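Local coordinates for protein response regulator aspartate phosphatase I (Bacillus subtilis subsp. subtilis, PDB 4I1A) that dephosphorylates the sporulation phosphotransferase Spo0F and activates gene expression, excision and transfer of the mobile element ICEBs1, at residues I219-A224 / S257-L262; C233-K238 / E273-N278; Q245-A250 / L266-Y271; I284-G289 / I307-F312. One frame throughout, in Å; residues are numbered along the deposited sequence.

Interaction 1: residues I219-A224 / S257-L262; sequences IEHLIA and SKHSFL
One face of the His259 imidazole is met by His221, whose NE2 stands 3.1 Å above the plane of that ring and over its centre; CB of Phe261 lies at the edge of the His259 ring, in its plane. The two imidazoles form an edge-to-face pair, with centroids 4.1 Å apart and planes at 57°, His221 giving the edge and His259 the face. NE2 of His221 also comes to 4.2 Å from CD2 of Phe261, near the plane of the phenyl ring and at its edge. Both histidines carry CG anti to the backbone N (chi1 -167° in His221), which sends the rings across the gap; the side chains cross at about a right angle. The contact lies at the surface of the tetratricopeptide-repeat (TPR) array, where the first turn of helix 220-236 faces the connection between helices 240-257 and 261-275. Lys258, with positive phi, is the first residue past the end of helix 240-257, and His259 precedes the turn into the second. ND1 of His259 accepts from the backbone N of Phe261 at 3.1 Å, a capping bond straight at the hydrogen (171°) but tilted from the ring plane; it helps to hold the imidazole. The Phe261 ring reaches back to Met225 and Met228 of helix 220-236.

Interaction 2: residues C233-K238 / E273-N278; sequences CYDELK and EAKQQN
Both segments are helix ends closed by Schellman motifs, with Lys238 and Gln277 as the positive-phi residues, and Asp235 and Lys275 join them across the gap from the last turns of helices 220-236 and 261-275. NZ of Lys275 makes a salt bridge to OD1 of Asp235 at 2.8 Å; OD1 receives it on its syn lone pair, on the side of the other oxygen. OD2 of Asp235 stands farther from the same NZ, at 3.3 Å, and is linked to it through a water that donates to OD2 and accepts from NZ. The lysine arrives as a straight rod: CG lies beside the backbone N (chi1 -67°), the chain beyond is extended, and it meets the aspartate side chain at about a right angle. In the TPR superhelix helix 240-257 lies between these two in the chain, and Tyr240, at its start, touches both Asp235 and Lys275. A second water accepts from NZ of Lys275 and from NZ of Lys238 while donating to the carbonyl O of Asp235, 2.7 Å away. The two ammonium groups, 5.6 Å apart NZ to NZ, share this water, and the Asp235 carboxylate probably offsets some of their charge. Lys275 also makes a cation-pi contact with Tyr271. Within 273-278, ND2 of Asn278 donates to OE1 of Glu273 at 3.0 Å, while OE2 of Glu273 is bonded to Ser244 OG.

Interaction 3: residues Q245-A250 / L266-Y271; sequences QHLILA and LFTLTY
This is an apolar contact between two consecutive, nearly antiparallel helices of the TPR array, 240-257 and 261-275; the axes of segments 245-250 and 266-271 approach to 9.8 Å, with their N-to-C directions at 151°. Leu247 and Leu269 lie level with each other and point across the gap. CB of Leu247 meets CD1 of Leu269 at 4.1 Å, while CD1 of Leu247 runs on past it to CG2 of Thr268, 3.9 Å away; the leucine and threonine side chains cross at about a right angle. The other branch of Leu269, CD2, takes CG2 of Ile248 at 3.9 Å, which puts the two methyls of Leu269 on two successive residues of helix 240-257. In Thr268, CG2 is the branch anti to the backbone N; it gives the contact its methyl and lets OG1 bond to the carbonyl O of Lys264, one turn back in the same helix. Thr270 is held in a similar way on another side of helix 261-275, its OG1 donating to Leu266 O at 2.6 Å. Leu269 further touches Ser244 and Leu251 of helix 240-257 and Tyr285 of helix 279-295. The antiparallel packing of consecutive helices is the arrangement from which a TPR superhelix is built.

Interaction 4: residues I284-G289 / I307-F312; sequences IYFRKG and ILEGLF
The phenyl ring of Phe286 rests with its far end against Glu309, CZ lying 3.4 Å from CB of that residue and 3.7 Å from its CG. CE1 of Phe286 sits beside the same CB, so the aliphatic root of the glutamate, rather than its charge, makes most of the contact. OE1 of Glu309 comes to the ring's edge, in its plane, 3.9 Å from CZ of Phe286, with the carboxylate turned 67° from the ring. Leu308 adds a looser touch, its CB 4.4 Å from CD1 of Phe286. Chain shape brings the partners together: CG of Phe286 is anti to the backbone N (chi1 171°), which throws the ring toward helix 299-313, and the extended Glu309 chain runs obliquely past the end of the ring. The other carboxylate oxygen, OE2, has a long, weak ion pair with Arg290. Around the glutamate the helix widens into a pi-type turn at 309-312, and the carbonyl O of Glu309 accepts from Ser314 OG, just past the end of helix 299-313. Phe313 meets the Phe286 ring with planes at about 45°. Phe286, Leu308 and Glu309, which join helices 279-295 and 299-313, all lie in the predicted repeat 275-311; Thr270 of helix 261-275 touches both Phe286 and Leu308, while Leu320 of helix 318-330 lies against Glu309.

Helix 261-275 ties the set together, entering interactions 1, 2 and 3. Interactions 1 and 2 join it to helix 220-236 near opposite ends, their centres 22 Å apart, and interaction 3 fills in between them with helix 240-257. Its centre is 13 Å from that of interaction 1 and 10 Å from that of interaction 2, and both are touched: Ala224 O meets Ala250 CB at 3.5 Å, and Tyr234 CE2 meets His246 CD2 at 3.6 Å. Interaction 4 continues the array one hairpin further. It meets interaction 3 through Leu269 CD2 and Tyr285 CE1, 3.5 Å apart, and interaction 2 through Ala274 CB and Phe312 CE2.

Interaction 1: residues I219-A224 / S257-L262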
loop_
_atom_site.group_PDB
_atom_site.type_symbol
_atom_site.label_atom_id
_atom_site.label_comp_id
_atom_site.label_asym_id
_atom_site.label_seq_id
_atom_site.Cartn_x
_atom_site.Cartn_y
_atom_site.Cartn_z
ATOM N N ILE A 219 14.619 -3.236 -14.261
ATOM C CA ILE A 219 13.216 -2.860 -14.370
ATOM C C ILE A 219 12.989 -1.555 -13.608
ATOM O O ILE A 219 12.911 -1.545 -12.378
ATOM C CB ILE A 219 12.272 -3.951 -13.847
ATOM C CG1 ILE A 219 12.706 -5.320 -14.370
ATOM C CG2 ILE A 219 10.840 -3.643 -14.276
ATOM C CD1 ILE A 219 12.656 -5.428 -15.874
ATOM N N GLU A 220 12.883 -0.461 -14.357
ATOM C CA GLU A 220 12.875 0.883 -13.791
ATOM C C GLU A 220 11.706 1.136 -12.837
ATOM O O GLU A 220 11.888 1.685 -11.743
ATOM C CB GLU A 220 12.863 1.918 -14.915
ATOM C CG GLU A 220 13.088 3.353 -14.453
ATOM C CD GLU A 220 14.564 3.727 -14.363
ATOM O OE1 GLU A 220 15.377 2.872 -13.950
ATOM O OE2 GLU A 220 14.909 4.879 -14.711
ATOM N N HIS A 221 10.510 0.735 -13.248
ATOM C CA HIS A 221 9.330 0.976 -12.431
ATOM C C HIS A 221 9.337 0.149 -11.145
ATOM O O HIS A 221 8.872 0.613 -10.098
ATOM C CB HIS A 221 8.044 0.720 -13.217
ATOM C CG HIS A 221 6.827 1.252 -12.537
ATOM N ND1 HIS A 221 5.805 0.440 -12.081
ATOM C CD2 HIS A 221 6.473 2.515 -12.201
ATOM C CE1 HIS A 221 4.878 1.181 -11.514
ATOM N NE2 HIS A 221 5.255 2.446 -11.571
ATOM N N LEU A 222 9.862 -1.071 -11.226
ATOM C CA LEU A 222 9.985 -1.922 -10.050
ATOM C C LEU A 222 11.036 -1.393 -9.076
ATOM O O LEU A 222 10.940 -1.619 -7.869
ATOM C CB LEU A 222 10.294 -3.355 -10.461
ATOM C CG LEU A 222 9.104 -4.059 -11.109
ATOM C CD1 LEU A 222 9.387 -5.535 -11.312
ATOM C CD2 LEU A 222 7.853 -3.854 -10.269
ATOM N N ILE A 223 12.032 -0.681 -9.601
ATOM C CA ILE A 223 13.044 -0.048 -8.761
ATOM C C ILE A 223 12.405 1.070 -7.939
ATOM O O ILE A 223 12.609 1.170 -6.723
ATOM C CB ILE A 223 14.206 0.519 -9.609
ATOM C CG1 ILE A 223 15.108 -0.613 -10.100
ATOM C CG2 ILE A 223 15.024 1.533 -8.816
ATOM C CD1 ILE A 223 16.246 -0.155 -11.052
ATOM N N ALA A 224 11.612 1.902 -8.603
ATOM C CA ALA A 224 10.905 2.977 -7.910
ATOM C C ALA A 224 9.862 2.426 -6.951
ATOM O O ALA A 224 9.649 2.974 -5.872
ATOM C CB ALA A 224 10.259 3.917 -8.901
ATOM N N SER A 257 8.418 9.494 -15.335
ATOM C CA SER A 257 7.405 8.625 -15.930
ATOM C C SER A 257 5.974 9.145 -15.781
ATOM O O SER A 257 5.072 8.688 -16.483
ATOM C CB SER A 257 7.504 7.222 -15.328
ATOM O OG SER A 257 6.461 6.387 -15.801
ATOM N N LYS A 258 5.780 10.097 -14.870
ATOM C CA LYS A 258 4.454 10.626 -14.537
ATOM C C LYS A 258 3.493 9.526 -14.086
ATOM O O LYS A 258 2.289 9.608 -14.331
ATOM C CB LYS A 258 3.834 11.403 -15.709
ATOM C CG LYS A 258 4.702 12.494 -16.324
ATOM C CD LYS A 258 4.119 12.923 -17.679
ATOM C CE LYS A 258 5.041 13.875 -18.435
ATOM N NZ LYS A 258 4.472 14.290 -19.753
ATOM N N HIS A 259 4.023 8.495 -13.436
ATOM C CA HIS A 259 3.185 7.413 -12.934
ATOM C C HIS A 259 2.331 7.888 -11.763
ATOM O O HIS A 259 2.704 8.816 -11.065
ATOM C CB HIS A 259 4.031 6.210 -12.510
ATOM C CG HIS A 259 3.223 5.000 -12.173
ATOM N ND1 HIS A 259 2.846 4.689 -10.883
ATOM C CD2 HIS A 259 2.691 4.029 -12.964
ATOM C CE1 HIS A 259 2.126 3.573 -10.894
ATOM N NE2 HIS A 259 2.025 3.160 -12.141
ATOM N N SER A 260 1.189 7.242 -11.546
ATOM C CA SER A 260 0.258 7.670 -10.503
ATOM C C SER A 260 0.854 7.650 -9.088
ATOM O O SER A 260 0.452 8.444 -8.242
ATOM C CB SER A 260 -1.036 6.854 -10.561
ATOM O OG SER A 260 -0.779 5.482 -10.353
ATOM N N PHE A 261 1.823 6.764 -8.848
ATOM C CA PHE A 261 2.488 6.650 -7.542
ATOM C C PHE A 261 3.257 7.911 -7.153
ATOM O O PHE A 261 3.782 8.010 -6.044
ATOM C CB PHE A 261 3.448 5.456 -7.511
ATOM C CG PHE A 261 2.770 4.124 -7.315
ATOM C CD1 PHE A 261 1.686 3.995 -6.456
ATOM C CD2 PHE A 261 3.235 2.991 -7.979
ATOM C CE1 PHE A 261 1.068 2.763 -6.272
ATOM C CE2 PHE A 261 2.626 1.764 -7.807
ATOM C CZ PHE A 261 1.538 1.645 -6.952
ATOM N N LEU A 262 3.337 8.864 -8.072
ATOM C CA LEU A 262 4.022 10.121 -7.815
ATOM C C LEU A 262 3.370 10.847 -6.644
ATOM O O LEU A 262 4.049 11.353 -5.756
ATOM C CB LEU A 262 3.979 10.992 -9.065
ATOM C CG LEU A 262 4.641 12.363 -9.008
ATOM C CD1 LEU A 262 6.018 12.242 -8.407
ATOM C CD2 LEU A 262 4.738 12.950 -10.418
#

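Interaction 2: residues C233-K238 / E273-N278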
loop_
_atom_site.group_PDB
_atom_site.type_symbol
_atom_site.label_atom_id
_atom_site.label_comp_id
_atom_site.label_asym_id
_atom_site.label_seq_id
_atom_site.Cartn_x
_atom_site.Cartn_y
_atom_site.Cartn_z
ATOM N N CYS A 233 7.997 1.574 4.791
ATOM C CA CYS A 233 8.345 0.782 5.979
ATOM C C CYS A 233 9.221 1.575 6.952
ATOM O O CYS A 233 8.984 1.570 8.164
ATOM C CB CYS A 233 9.040 -0.527 5.598
ATOM S SG CYS A 233 8.014 -1.638 4.632
ATOM N N TYR A 234 10.220 2.266 6.412
ATOM C CA TYR A 234 11.126 3.070 7.221
ATOM C C TYR A 234 10.385 4.143 8.009
ATOM O O TYR A 234 10.687 4.375 9.177
ATOM C CB TYR A 234 12.201 3.694 6.341
ATOM C CG TYR A 234 13.428 2.815 6.133
ATOM C CD1 TYR A 234 13.961 2.065 7.176
ATOM C CD2 TYR A 234 14.060 2.756 4.898
ATOM C CE1 TYR A 234 15.084 1.276 6.993
ATOM C CE2 TYR A 234 15.181 1.969 4.706
ATOM C CZ TYR A 234 15.690 1.231 5.756
ATOM O OH TYR A 234 16.814 0.457 5.567
ATOM N N ASP A 235 9.403 4.778 7.369
ATOM C CA ASP A 235 8.553 5.776 8.019
ATOM C C ASP A 235 7.835 5.152 9.212
ATOM O O ASP A 235 7.766 5.742 10.291
ATOM C CB ASP A 235 7.534 6.355 7.006
ATOM C CG ASP A 235 6.480 7.246 7.659
ATOM O OD1 ASP A 235 6.831 8.045 8.547
ATOM O OD2 ASP A 235 5.291 7.143 7.293
ATOM N N GLU A 236 7.297 3.955 9.003
ATOM C CA GLU A 236 6.655 3.198 10.070
ATOM C C GLU A 236 7.633 2.817 11.174
ATOM O O GLU A 236 7.269 2.775 12.347
ATOM C CB GLU A 236 6.011 1.925 9.504
ATOM C CG GLU A 236 4.824 2.198 8.609
ATOM C CD GLU A 236 3.655 2.789 9.373
ATOM O OE1 GLU A 236 3.496 2.451 10.570
ATOM O OE2 GLU A 236 2.900 3.593 8.780
ATOM N N LEU A 237 8.871 2.528 10.797
ATOM C CA LEU A 237 9.878 2.147 11.772
ATOM C C LEU A 237 10.515 3.384 12.386
ATOM O O LEU A 237 11.419 3.288 13.213
ATOM C CB LEU A 237 10.937 1.261 11.120
ATOM C CG LEU A 237 10.451 -0.128 10.709
ATOM C CD1 LEU A 237 11.505 -0.834 9.865
ATOM C CD2 LEU A 237 10.079 -0.964 11.951
ATOM N N LYS A 238 10.035 4.546 11.959
ATOM C CA LYS A 238 10.510 5.834 12.448
ATOM C C LYS A 238 11.989 6.120 12.155
ATOM O O LYS A 238 12.606 6.975 12.802
ATOM C CB LYS A 238 10.175 6.005 13.934
ATOM C CG LYS A 238 8.732 5.642 14.236
ATOM C CD LYS A 238 8.261 6.147 15.581
ATOM C CE LYS A 238 6.783 5.812 15.775
ATOM N NZ LYS A 238 5.949 6.173 14.579
ATOM N N GLU A 273 8.967 14.396 6.439
ATOM C CA GLU A 273 9.747 15.594 6.743
ATOM C C GLU A 273 9.096 16.435 7.837
ATOM O O GLU A 273 9.783 17.036 8.667
ATOM C CB GLU A 273 9.959 16.428 5.476
ATOM C CG GLU A 273 10.892 15.778 4.453
ATOM C CD GLU A 273 12.311 15.628 4.979
ATOM O OE1 GLU A 273 12.761 16.522 5.722
ATOM O OE2 GLU A 273 12.985 14.622 4.660
ATOM N N ALA A 274 7.768 16.480 7.821
ATOM C CA ALA A 274 7.005 17.157 8.861
ATOM C C ALA A 274 7.232 16.502 10.231
ATOM O O ALA A 274 7.381 17.191 11.244
ATOM C CB ALA A 274 5.528 17.151 8.507
ATOM N N LYS A 275 7.261 15.171 10.258
ATOM C CA LYS A 275 7.502 14.444 11.503
ATOM C C LYS A 275 8.892 14.716 12.081
ATOM O O LYS A 275 9.112 14.519 13.272
ATOM C CB LYS A 275 7.320 12.938 11.311
ATOM C CG LYS A 275 5.902 12.475 11.018
ATOM C CD LYS A 275 5.905 10.973 10.785
ATOM C CE LYS A 275 4.683 10.513 10.034
ATOM N NZ LYS A 275 4.638 9.026 9.983
ATOM N N GLN A 276 9.834 15.156 11.251
ATOM C CA GLN A 276 11.156 15.535 11.758
ATOM C C GLN A 276 11.206 17.024 12.052
ATOM O O GLN A 276 12.266 17.564 12.365
ATOM C CB GLN A 276 12.266 15.186 10.767
ATOM C CG GLN A 276 12.324 13.730 10.375
ATOM C CD GLN A 276 13.476 13.440 9.433
ATOM O OE1 GLN A 276 14.620 13.301 9.864
ATOM N NE2 GLN A 276 13.182 13.355 8.140
ATOM N N GLN A 277 10.047 17.671 11.955
ATOM C CA GLN A 277 9.927 19.121 12.107
ATOM C C GLN A 277 10.706 19.894 11.046
ATOM O O GLN A 277 11.031 21.072 11.241
ATOM C CB GLN A 277 10.335 19.590 13.505
ATOM C CG GLN A 277 9.500 18.997 14.639
ATOM C CD GLN A 277 10.173 17.806 15.279
ATOM O OE1 GLN A 277 11.205 17.947 15.940
ATOM N NE2 GLN A 277 9.602 16.621 15.080
ATOM N N ASN A 278 10.995 19.245 9.919
ATOM C CA ASN A 278 11.594 19.953 8.794
ATOM C C ASN A 278 10.500 20.621 7.975
ATOM O O ASN A 278 10.237 20.243 6.839
ATOM C CB ASN A 278 12.430 19.007 7.938
ATOM C CG ASN A 278 13.657 18.489 8.669
ATOM O OD1 ASN A 278 14.216 19.169 9.531
ATOM N ND2 ASN A 278 14.085 17.277 8.321
HETATM O O HOH W 1 6.120 7.173 11.909
HETATM O O HOH W 2 2.784 7.342 8.484
#

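Interaction 3: residues Q245-A250 / L266-Y271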
loop_
_atom_site.group_PDB
_atom_site.type_symbol
_atom_site.label_atom_id
_atom_site.label_comp_id
_atom_site.label_asym_id
_atom_site.label_seq_id
_atom_site.Cartn_x
_atom_site.Cartn_y
_atom_site.Cartn_z
ATOM N N GLN A 245 15.527 9.187 1.964
ATOM C CA GLN A 245 16.503 8.910 0.911
ATOM C C GLN A 245 15.944 7.906 -0.098
ATOM O O GLN A 245 16.152 8.051 -1.303
ATOM C CB GLN A 245 17.846 8.441 1.483
ATOM C CG GLN A 245 18.924 8.173 0.421
ATOM C CD GLN A 245 19.240 9.384 -0.470
ATOM O OE1 GLN A 245 19.501 10.488 0.019
ATOM N NE2 GLN A 245 19.226 9.169 -1.783
ATOM N N HIS A 246 15.205 6.911 0.386
ATOM C CA HIS A 246 14.557 5.968 -0.520
ATOM C C HIS A 246 13.392 6.605 -1.284
ATOM O O HIS A 246 13.142 6.273 -2.445
ATOM C CB HIS A 246 14.104 4.712 0.224
ATOM C CG HIS A 246 15.211 3.742 0.492
ATOM N ND1 HIS A 246 15.644 2.832 -0.455
ATOM C CD2 HIS A 246 15.982 3.537 1.585
ATOM C CE1 HIS A 246 16.629 2.113 0.050
ATOM N NE2 HIS A 246 16.857 2.520 1.287
ATOM N N LEU A 247 12.694 7.529 -0.633
ATOM C CA LEU A 247 11.531 8.178 -1.232
ATOM C C LEU A 247 11.884 9.151 -2.360
ATOM O O LEU A 247 11.149 9.235 -3.341
ATOM C CB LEU A 247 10.671 8.868 -0.163
ATOM C CG LEU A 247 9.836 7.935 0.733
ATOM C CD1 LEU A 247 9.394 8.662 1.997
ATOM C CD2 LEU A 247 8.624 7.371 -0.005
ATOM N N ILE A 248 12.992 9.879 -2.231
ATOM C CA ILE A 248 13.407 10.767 -3.310
ATOM C C ILE A 248 13.947 9.982 -4.503
ATOM O O ILE A 248 13.837 10.433 -5.640
ATOM C CB ILE A 248 14.458 11.829 -2.885
ATOM C CG1 ILE A 248 15.755 11.171 -2.417
ATOM C CG2 ILE A 248 13.897 12.748 -1.821
ATOM C CD1 ILE A 248 16.971 12.050 -2.628
ATOM N N LEU A 249 14.541 8.820 -4.244
ATOM C CA LEU A 249 15.022 7.966 -5.321
ATOM C C LEU A 249 13.825 7.482 -6.128
ATOM O O LEU A 249 13.870 7.429 -7.359
ATOM C CB LEU A 249 15.818 6.780 -4.773
ATOM C CG LEU A 249 17.221 7.093 -4.244
ATOM C CD1 LEU A 249 17.965 5.826 -3.798
ATOM C CD2 LEU A 249 18.039 7.853 -5.284
ATOM N N ALA A 250 12.748 7.154 -5.420
ATOM C CA ALA A 250 11.499 6.773 -6.063
ATOM C C ALA A 250 10.942 7.955 -6.835
ATOM O O ALA A 250 10.491 7.822 -7.972
ATOM C CB ALA A 250 10.495 6.303 -5.027
ATOM N N LEU A 266 5.024 11.708 -2.911
ATOM C CA LEU A 266 5.194 13.087 -2.442
ATOM C C LEU A 266 4.469 13.274 -1.122
ATOM O O LEU A 266 4.915 14.012 -0.239
ATOM C CB LEU A 266 4.687 14.105 -3.474
ATOM C CG LEU A 266 5.628 14.343 -4.656
ATOM C CD1 LEU A 266 4.858 14.900 -5.851
ATOM C CD2 LEU A 266 6.791 15.273 -4.250
ATOM N N PHE A 267 3.347 12.592 -0.984
ATOM C CA PHE A 267 2.591 12.693 0.245
ATOM C C PHE A 267 3.413 12.147 1.407
ATOM O O PHE A 267 3.599 12.826 2.429
ATOM C CB PHE A 267 1.249 11.965 0.127
ATOM C CG PHE A 267 0.494 11.908 1.421
ATOM C CD1 PHE A 267 -0.337 12.957 1.791
ATOM C CD2 PHE A 267 0.651 10.831 2.295
ATOM C CE1 PHE A 267 -1.020 12.930 2.997
ATOM C CE2 PHE A 267 -0.026 10.799 3.509
ATOM C CZ PHE A 267 -0.866 11.848 3.859
ATOM N N THR A 268 3.904 10.923 1.234
ATOM C CA THR A 268 4.698 10.237 2.254
ATOM C C THR A 268 5.963 11.029 2.581
ATOM O O THR A 268 6.348 11.161 3.744
ATOM C CB THR A 268 5.064 8.801 1.792
ATOM O OG1 THR A 268 3.887 8.163 1.281
ATOM C CG2 THR A 268 5.643 7.954 2.951
ATOM N N LEU A 269 6.594 11.571 1.545
ATOM C CA LEU A 269 7.774 12.407 1.714
ATOM C C LEU A 269 7.441 13.641 2.556
ATOM O O LEU A 269 8.164 13.972 3.498
ATOM C CB LEU A 269 8.318 12.816 0.343
ATOM C CG LEU A 269 9.701 13.465 0.243
ATOM C CD1 LEU A 269 10.732 12.733 1.087
ATOM C CD2 LEU A 269 10.145 13.495 -1.209
ATOM N N THR A 270 6.335 14.304 2.225
ATOM C CA THR A 270 5.907 15.491 2.952
ATOM C C THR A 270 5.715 15.162 4.421
ATOM O O THR A 270 6.195 15.875 5.315
ATOM C CB THR A 270 4.557 16.034 2.418
ATOM O OG1 THR A 270 4.664 16.327 1.020
ATOM C CG2 THR A 270 4.142 17.290 3.176
ATOM N N TYR A 271 4.993 14.079 4.667
ATOM C CA TYR A 271 4.673 13.690 6.031
ATOM C C TYR A 271 5.939 13.350 6.827
ATOM O O TYR A 271 6.113 13.817 7.957
ATOM C CB TYR A 271 3.693 12.518 6.024
ATOM C CG TYR A 271 2.913 12.380 7.302
ATOM C CD1 TYR A 271 3.068 13.297 8.342
ATOM C CD2 TYR A 271 2.019 11.334 7.474
ATOM C CE1 TYR A 271 2.349 13.165 9.517
ATOM C CE2 TYR A 271 1.300 11.195 8.633
ATOM C CZ TYR A 271 1.466 12.109 9.652
ATOM O OH TYR A 271 0.741 11.949 10.803
#

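Interaction 4: residues I284-G289 / I307-F312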
loop_
_atom_site.group_PDB
_atom_site.type_symbol
_atom_site.label_atom_id
_atom_site.label_comp_id
_atom_site.label_asym_id
_atom_site.label_seq_id
_atom_site.Cartn_x
_atom_site.Cartn_y
_atom_site.Cartn_z
ATOM N N ILE A 284 7.527 22.403 0.718
ATOM C CA ILE A 284 7.833 22.352 -0.701
ATOM C C ILE A 284 7.233 21.098 -1.346
ATOM O O ILE A 284 6.638 21.169 -2.425
ATOM C CB ILE A 284 9.348 22.419 -0.911
ATOM C CG1 ILE A 284 9.819 23.855 -0.670
ATOM C CG2 ILE A 284 9.726 21.897 -2.287
ATOM C CD1 ILE A 284 11.290 23.989 -0.402
ATOM N N TYR A 285 7.365 19.957 -0.671
ATOM C CA TYR A 285 6.778 18.714 -1.162
ATOM C C TYR A 285 5.261 18.720 -0.979
ATOM O O TYR A 285 4.534 18.072 -1.730
ATOM C CB TYR A 285 7.415 17.496 -0.473
ATOM C CG TYR A 285 8.865 17.289 -0.860
ATOM C CD1 TYR A 285 9.211 16.897 -2.148
ATOM C CD2 TYR A 285 9.891 17.488 0.059
ATOM C CE1 TYR A 285 10.541 16.719 -2.513
ATOM C CE2 TYR A 285 11.220 17.307 -0.296
ATOM C CZ TYR A 285 11.539 16.921 -1.580
ATOM O OH TYR A 285 12.859 16.731 -1.937
ATOM N N PHE A 286 4.793 19.456 0.026
ATOM C CA PHE A 286 3.365 19.651 0.252
ATOM C C PHE A 286 2.691 20.369 -0.922
ATOM O O PHE A 286 1.699 19.876 -1.451
ATOM C CB PHE A 286 3.121 20.432 1.553
ATOM C CG PHE A 286 1.690 20.860 1.746
ATOM C CD1 PHE A 286 0.745 19.965 2.241
ATOM C CD2 PHE A 286 1.286 22.157 1.437
ATOM C CE1 PHE A 286 -0.585 20.357 2.413
ATOM C CE2 PHE A 286 -0.041 22.560 1.603
ATOM C CZ PHE A 286 -0.982 21.655 2.090
ATOM N N ARG A 287 3.226 21.523 -1.329
ATOM C CA ARG A 287 2.629 22.296 -2.428
ATOM C C ARG A 287 2.701 21.545 -3.740
ATOM O O ARG A 287 1.812 21.658 -4.582
ATOM C CB ARG A 287 3.300 23.667 -2.606
ATOM C CG ARG A 287 3.174 24.579 -1.393
ATOM C CD ARG A 287 4.031 25.821 -1.573
ATOM N NE ARG A 287 3.749 26.856 -0.579
ATOM C CZ ARG A 287 4.682 27.486 0.131
ATOM N NH1 ARG A 287 5.964 27.175 -0.030
ATOM N NH2 ARG A 287 4.335 28.424 1.005
ATOM N N LYS A 288 3.777 20.792 -3.914
ATOM C CA LYS A 288 4.001 20.083 -5.158
ATOM C C LYS A 288 3.030 18.894 -5.259
ATOM O O LYS A 288 2.434 18.643 -6.305
ATOM C CB LYS A 288 5.470 19.648 -5.253
ATOM C CG LYS A 288 5.815 18.760 -6.434
ATOM C CD LYS A 288 7.265 18.974 -6.880
ATOM C CE LYS A 288 8.249 19.046 -5.705
ATOM N NZ LYS A 288 9.553 19.677 -6.111
ATOM N N GLY A 289 2.844 18.190 -4.152
ATOM C CA GLY A 289 1.963 17.032 -4.130
ATOM C C GLY A 289 0.496 17.403 -4.187
ATOM O O GLY A 289 -0.284 16.827 -4.944
ATOM N N ILE A 307 -5.229 17.040 5.428
ATOM C CA ILE A 307 -4.935 16.642 6.805
ATOM C C ILE A 307 -3.560 17.166 7.228
ATOM O O ILE A 307 -3.412 17.751 8.305
ATOM C CB ILE A 307 -4.970 15.103 7.002
ATOM C CG1 ILE A 307 -6.390 14.561 6.790
ATOM C CG2 ILE A 307 -4.450 14.725 8.409
ATOM C CD1 ILE A 307 -6.441 13.018 6.728
ATOM N N LEU A 308 -2.561 16.973 6.368
ATOM C CA LEU A 308 -1.233 17.517 6.622
ATOM C C LEU A 308 -1.298 19.046 6.761
ATOM O O LEU A 308 -0.688 19.628 7.661
ATOM C CB LEU A 308 -0.281 17.133 5.487
ATOM C CG LEU A 308 0.042 15.645 5.313
ATOM C CD1 LEU A 308 1.215 15.501 4.369
ATOM C CD2 LEU A 308 0.311 14.909 6.662
ATOM N N GLU A 309 -2.059 19.684 5.874
ATOM C CA GLU A 309 -2.220 21.126 5.909
ATOM C C GLU A 309 -2.781 21.616 7.233
ATOM O O GLU A 309 -2.285 22.594 7.810
ATOM C CB GLU A 309 -3.133 21.599 4.783
ATOM C CG GLU A 309 -3.215 23.121 4.704
ATOM C CD GLU A 309 -4.112 23.587 3.570
ATOM O OE1 GLU A 309 -4.618 22.714 2.826
ATOM O OE2 GLU A 309 -4.315 24.818 3.433
ATOM N N GLY A 310 -3.820 20.943 7.718
ATOM C CA GLY A 310 -4.450 21.358 8.962
ATOM C C GLY A 310 -3.524 21.091 10.135
ATOM O O GLY A 310 -3.498 21.839 11.099
ATOM N N LEU A 311 -2.771 20.003 10.034
ATOM C CA LEU A 311 -1.792 19.607 11.036
ATOM C C LEU A 311 -0.579 20.541 11.039
ATOM O O LEU A 311 -0.140 20.969 12.096
ATOM C CB LEU A 311 -1.336 18.174 10.721
ATOM C CG LEU A 311 -1.390 17.016 11.721
ATOM C CD1 LEU A 311 -2.510 17.142 12.727
ATOM C CD2 LEU A 311 -1.512 15.720 10.940
ATOM N N PHE A 312 -0.025 20.855 9.865
ATOM C CA PHE A 312 1.298 21.499 9.822
ATOM C C PHE A 312 1.402 22.851 9.116
ATOM O O PHE A 312 2.264 23.663 9.468
ATOM C CB PHE A 312 2.341 20.554 9.182
ATOM C CG PHE A 312 2.469 19.213 9.874
ATOM C CD1 PHE A 312 2.956 19.124 11.171
ATOM C CD2 PHE A 312 2.120 18.045 9.221
ATOM C CE1 PHE A 312 3.068 17.893 11.807
ATOM C CE2 PHE A 312 2.230 16.819 9.855
ATOM C CZ PHE A 312 2.714 16.744 11.151
#